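Local coordinates for protein taurine dioxygenase (Burkholderia xenovorans, PDB 5KEU) that probably acts as an iron(II)- and 2-oxoglutarate-dependent dioxygenase of the TauD/TfdA family, and here carries a magnesium ion at its metal site, at residues 18-23 / 31-36; 156-161 / 250-255. One frame throughout, in Å; residues are numbered along the deposited sequence.

Contact 1 of 2, residues 18-23 / 31-36; sequences PSIQVK and AELHGV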
# COMPACT_ATOMS: atom_id res chain seq x y z
N PRO B 18 -30.50 -9.43 -2.65
CA PRO B 18 -29.46 -9.13 -1.67
C PRO B 18 -29.54 -7.69 -1.18
O PRO B 18 -29.25 -6.76 -1.93
CB PRO B 18 -28.15 -9.37 -2.45
CG PRO B 18 -28.57 -9.53 -3.92
CD PRO B 18 -30.03 -9.19 -4.02
N SER B 19 -29.93 -7.50 0.08
CA SER B 19 -30.16 -6.15 0.58
C SER B 19 -28.86 -5.38 0.77
O SER B 19 -28.88 -4.14 0.75
CB SER B 19 -30.95 -6.19 1.90
OG SER B 19 -30.22 -6.80 2.95
N ILE B 20 -27.74 -6.07 0.94
CA ILE B 20 -26.48 -5.41 1.23
C ILE B 20 -25.61 -5.43 -0.03
O ILE B 20 -25.22 -6.49 -0.51
CB ILE B 20 -25.76 -6.06 2.42
CG1 ILE B 20 -26.66 -5.94 3.66
CG2 ILE B 20 -24.42 -5.39 2.63
CD1 ILE B 20 -25.98 -6.32 4.98
N GLN B 21 -25.33 -4.24 -0.55
CA GLN B 21 -24.46 -4.09 -1.70
C GLN B 21 -23.00 -4.32 -1.30
O GLN B 21 -22.53 -3.74 -0.32
CB GLN B 21 -24.65 -2.69 -2.28
CG GLN B 21 -23.64 -2.23 -3.30
CD GLN B 21 -23.77 -0.74 -3.59
OE1 GLN B 21 -22.80 -0.00 -3.53
NE2 GLN B 21 -24.98 -0.30 -3.90
N VAL B 22 -22.29 -5.17 -2.05
CA VAL B 22 -20.90 -5.53 -1.78
C VAL B 22 -20.04 -4.99 -2.92
O VAL B 22 -20.16 -5.44 -4.06
CB VAL B 22 -20.70 -7.04 -1.62
CG1 VAL B 22 -19.20 -7.39 -1.41
CG2 VAL B 22 -21.53 -7.58 -0.46
N LYS B 23 -19.16 -4.02 -2.61
CA LYS B 23 -18.29 -3.41 -3.62
C LYS B 23 -16.84 -3.77 -3.35
O LYS B 23 -16.17 -3.12 -2.53
CB LYS B 23 -18.45 -1.88 -3.63
CG LYS B 23 -19.80 -1.38 -4.06
CD LYS B 23 -19.81 0.15 -4.05
CE LYS B 23 -18.60 0.72 -4.76
NZ LYS B 23 -18.49 2.20 -4.58
N ALA B 31 -13.79 -5.09 0.73
CA ALA B 31 -15.04 -4.74 0.09
C ALA B 31 -15.79 -3.73 0.95
O ALA B 31 -15.84 -3.85 2.18
CB ALA B 31 -15.92 -5.97 -0.18
N GLU B 32 -16.36 -2.73 0.29
CA GLU B 32 -17.19 -1.74 0.95
C GLU B 32 -18.64 -2.21 0.88
O GLU B 32 -19.11 -2.61 -0.19
CB GLU B 32 -17.00 -0.38 0.28
CG GLU B 32 -17.48 0.79 1.09
CD GLU B 32 -17.03 2.11 0.48
OE1 GLU B 32 -17.75 2.61 -0.41
OE2 GLU B 32 -15.96 2.62 0.89
N LEU B 33 -19.33 -2.19 2.02
CA LEU B 33 -20.73 -2.60 2.08
C LEU B 33 -21.64 -1.39 2.24
O LEU B 33 -21.30 -0.43 2.95
CB LEU B 33 -20.98 -3.59 3.23
CG LEU B 33 -20.05 -4.80 3.35
CD1 LEU B 33 -20.56 -5.79 4.40
CD2 LEU B 33 -19.82 -5.50 2.03
N HIS B 34 -22.78 -1.42 1.58
CA HIS B 34 -23.76 -0.35 1.67
C HIS B 34 -25.14 -0.97 1.77
O HIS B 34 -25.36 -2.11 1.35
CB HIS B 34 -23.68 0.62 0.48
CG HIS B 34 -22.40 1.41 0.41
ND1 HIS B 34 -22.20 2.57 1.13
CD2 HIS B 34 -21.26 1.19 -0.28
CE1 HIS B 34 -20.99 3.04 0.87
NE2 HIS B 34 -20.40 2.22 0.03
N GLY B 35 -26.06 -0.23 2.38
CA GLY B 35 -27.43 -0.67 2.52
C GLY B 35 -27.79 -1.25 3.87
O GLY B 35 -28.81 -1.96 3.97
N VAL B 36 -27.01 -0.99 4.91
CA VAL B 36 -27.30 -1.51 6.23
C VAL B 36 -27.02 -0.42 7.26
O VAL B 36 -26.10 0.39 7.09
CB VAL B 36 -26.49 -2.80 6.51
CG1 VAL B 36 -24.98 -2.51 6.54
CG2 VAL B 36 -26.94 -3.44 7.79
O HOH W 1 -29.82 -4.48 4.66
O HOH W 2 -30.70 -2.20 1.65
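Q21, V22 and K23 pair with H34, L33 and E32 as the two arms of an antiparallel beta hairpin at the margin of the seven-stranded mixed sheet; the strand axes approach to 4.6 Å with their N-to-C directions 158° apart. Among the backbone hydrogen bonds, Q21 N to H34 O and H34 N to Q21 O make one hydrogen-bonded pair, K23 N to E32 O (2.8 Å) and E32 N to K23 O the other, while V22 and L33 form the non-hydrogen-bonded pair between them.

The apolar side chains of V22 and L33 run alongside each other in the same direction, V22 CG2 3.7 Å from L33 CD2, and V22 CG1 reaches A31 CB. Farther along, I20 sends CG2 to L33 CB and CD1 to V36 CB (3.9 Å). Helix 44-57 covers this side, I50 meeting I20 and W57 meeting V22.

On the polar face of Q21, K23, E32 and H34, K23 NZ stays 4.3 Å from E32 OE1, too far for a salt bridge; E32 OE2 is paired with R63. Where the pairing ends, two waters bridge S19 and G35 O, and S19 OG also bonds Q49. With E32 CG anti to its backbone N (chi1 -163°), H34 NE2 donates to E32 OE1 at 2.7 Å; the oxygen lies in the ring plane, but NE2 meets it on the anti side, 32° out of the carboxylate plane.

Contact 2 of 2, residues 156-161 / 250-255; sequences ALAYEK and PEFTVR. With FMT (formic acid), chain F.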
# COMPACT_ATOMS: atom_id res chain seq x y z
N ALA B 156 -4.49 -15.96 3.07
CA ALA B 156 -4.92 -17.15 2.34
C ALA B 156 -4.34 -17.13 0.93
O ALA B 156 -3.76 -18.12 0.47
CB ALA B 156 -6.45 -17.24 2.31
N LEU B 157 -4.48 -15.99 0.25
CA LEU B 157 -3.87 -15.82 -1.06
C LEU B 157 -2.35 -15.97 -0.99
O LEU B 157 -1.73 -16.59 -1.87
CB LEU B 157 -4.24 -14.44 -1.62
CG LEU B 157 -3.68 -14.08 -2.98
CD1 LEU B 157 -4.22 -15.06 -4.02
CD2 LEU B 157 -4.06 -12.65 -3.29
N ALA B 158 -1.73 -15.37 0.04
CA ALA B 158 -0.28 -15.51 0.17
C ALA B 158 0.13 -16.98 0.19
O ALA B 158 1.12 -17.35 -0.46
CB ALA B 158 0.21 -14.79 1.44
N TYR B 159 -0.60 -17.82 0.93
CA TYR B 159 -0.28 -19.25 0.94
C TYR B 159 -0.42 -19.83 -0.46
O TYR B 159 0.46 -20.55 -0.95
CB TYR B 159 -1.20 -20.00 1.92
CG TYR B 159 -1.01 -21.51 1.87
CD1 TYR B 159 -1.80 -22.30 1.03
CD2 TYR B 159 -0.04 -22.14 2.66
CE1 TYR B 159 -1.62 -23.69 0.97
CE2 TYR B 159 0.15 -23.52 2.61
CZ TYR B 159 -0.66 -24.29 1.78
OH TYR B 159 -0.48 -25.66 1.73
N GLU B 160 -1.55 -19.55 -1.11
CA GLU B 160 -1.81 -20.16 -2.41
C GLU B 160 -0.77 -19.74 -3.43
O GLU B 160 -0.46 -20.51 -4.35
CB GLU B 160 -3.21 -19.79 -2.90
CG GLU B 160 -4.34 -20.40 -2.04
CD GLU B 160 -4.37 -21.92 -2.12
OE1 GLU B 160 -4.02 -22.47 -3.20
OE2 GLU B 160 -4.75 -22.57 -1.12
N LYS B 161 -0.19 -18.55 -3.27
CA LYS B 161 0.79 -18.03 -4.22
C LYS B 161 2.22 -18.49 -3.95
O LYS B 161 3.09 -18.27 -4.81
CB LYS B 161 0.75 -16.51 -4.25
CG LYS B 161 -0.53 -15.94 -4.84
CD LYS B 161 -0.61 -16.14 -6.35
CE LYS B 161 -1.71 -15.26 -6.93
NZ LYS B 161 -1.64 -15.21 -8.42
N PRO B 250 2.37 -6.17 -2.79
CA PRO B 250 1.29 -5.17 -2.93
C PRO B 250 0.02 -5.75 -3.51
O PRO B 250 -1.08 -5.33 -3.12
CB PRO B 250 1.90 -4.14 -3.89
CG PRO B 250 3.32 -4.47 -4.05
CD PRO B 250 3.58 -5.85 -3.55
N GLU B 251 0.13 -6.71 -4.43
CA GLU B 251 -1.06 -7.28 -5.04
C GLU B 251 -1.87 -8.14 -4.07
O GLU B 251 -2.99 -8.53 -4.41
CB GLU B 251 -0.67 -8.09 -6.31
CG GLU B 251 0.29 -9.27 -6.07
CD GLU B 251 1.77 -8.89 -6.20
OE1 GLU B 251 2.59 -9.81 -6.44
OE2 GLU B 251 2.12 -7.69 -6.09
N PHE B 252 -1.36 -8.43 -2.87
CA PHE B 252 -2.15 -9.13 -1.86
C PHE B 252 -2.85 -8.17 -0.90
O PHE B 252 -3.52 -8.63 0.03
CB PHE B 252 -1.28 -10.09 -1.01
CG PHE B 252 -0.47 -11.10 -1.80
CD1 PHE B 252 -0.81 -11.44 -3.10
CD2 PHE B 252 0.61 -11.74 -1.20
CE1 PHE B 252 -0.04 -12.38 -3.82
CE2 PHE B 252 1.37 -12.68 -1.90
CZ PHE B 252 1.03 -13.00 -3.22
N THR B 253 -2.74 -6.86 -1.11
CA THR B 253 -3.13 -5.88 -0.10
C THR B 253 -4.27 -4.98 -0.55
O THR B 253 -4.57 -4.84 -1.74
CB THR B 253 -1.94 -4.97 0.29
OG1 THR B 253 -1.61 -4.10 -0.81
CG2 THR B 253 -0.74 -5.82 0.66
N VAL B 254 -4.90 -4.35 0.44
CA VAL B 254 -5.86 -3.27 0.21
C VAL B 254 -5.54 -2.17 1.22
O VAL B 254 -5.11 -2.45 2.35
CB VAL B 254 -7.32 -3.75 0.35
CG1 VAL B 254 -7.65 -4.13 1.81
CG2 VAL B 254 -8.29 -2.66 -0.14
N ARG B 255 -5.74 -0.93 0.80
CA ARG B 255 -5.50 0.24 1.65
C ARG B 255 -6.81 0.99 1.86
O ARG B 255 -7.62 1.11 0.94
CB ARG B 255 -4.44 1.15 0.99
CG ARG B 255 -4.12 2.43 1.77
CD ARG B 255 -2.88 3.08 1.19
NE ARG B 255 -2.57 4.37 1.79
CZ ARG B 255 -1.44 5.03 1.59
NH1 ARG B 255 -0.50 4.50 0.82
NH2 ARG B 255 -1.25 6.22 2.16
C FMT F . 1.02 -2.04 -1.29
O1 FMT F . 0.85 -2.50 -0.16
O2 FMT F . 1.96 -1.30 -1.61
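F252 presses its ring against L157, A158 and K161 of helix 155-161, and as a whole residue it accounts for about half of the 187 Å² buried between the segments. No hydrogen bond crosses; the contact is van der Waals packing. CB of F252 points toward the helix from the 3-10 turn 250-252, and with chi1 -54° CG lies anti to the carbonyl carbon.

Three parts of the ring meet three residues. L157 CD2 comes obliquely to CD1 of F252 at 3.5 Å; with chi1 180°, L157 CG is anti to its own backbone N and itself lies 3.9 Å from that same F252 CD1. A158 sits at the CD2/CE2 side of the ring, its CA 3.9 Å from F252 CE2 and its backbone N over one face. At the far end, K161 CB and CG both approach F252 CZ at 3.7 Å. Beyond these carbons, the K161 amine makes a long, weak ion pair with D281 of the second subunit.

H246, from helix 233-247, adds an edge-to-face stack with F252 and bonds A158 O through NE2, thus touching both halves of the contact. After F252 the chain enters strand 253-256, which runs antiparallel to strand 150-154, the strand leading directly into helix 155-161.

Contact 1 closes before contact 2 opens along the chain. Their centres are 23 Å apart and their nearest atoms about 6 Å, without touching. They belong to different sheets of what is probably the cupin-type double-stranded beta-helix fold expected of TauD/TfdA enzymes: the hairpin of 18-23 / 31-36 supplies the first two strands of the seven-stranded mixed sheet, whereas contact 2 joins an outermost strand of the four-stranded antiparallel sheet to the helix that follows its strand 150-154. The hairpin's turn bridges the gap, since H28 touches L157 and L25 and I29 touch V254. Contact 1 lies away from the metal site; the side chain of F252 is about 12 Å from that of H273, a magnesium ligand, so both are structural packing.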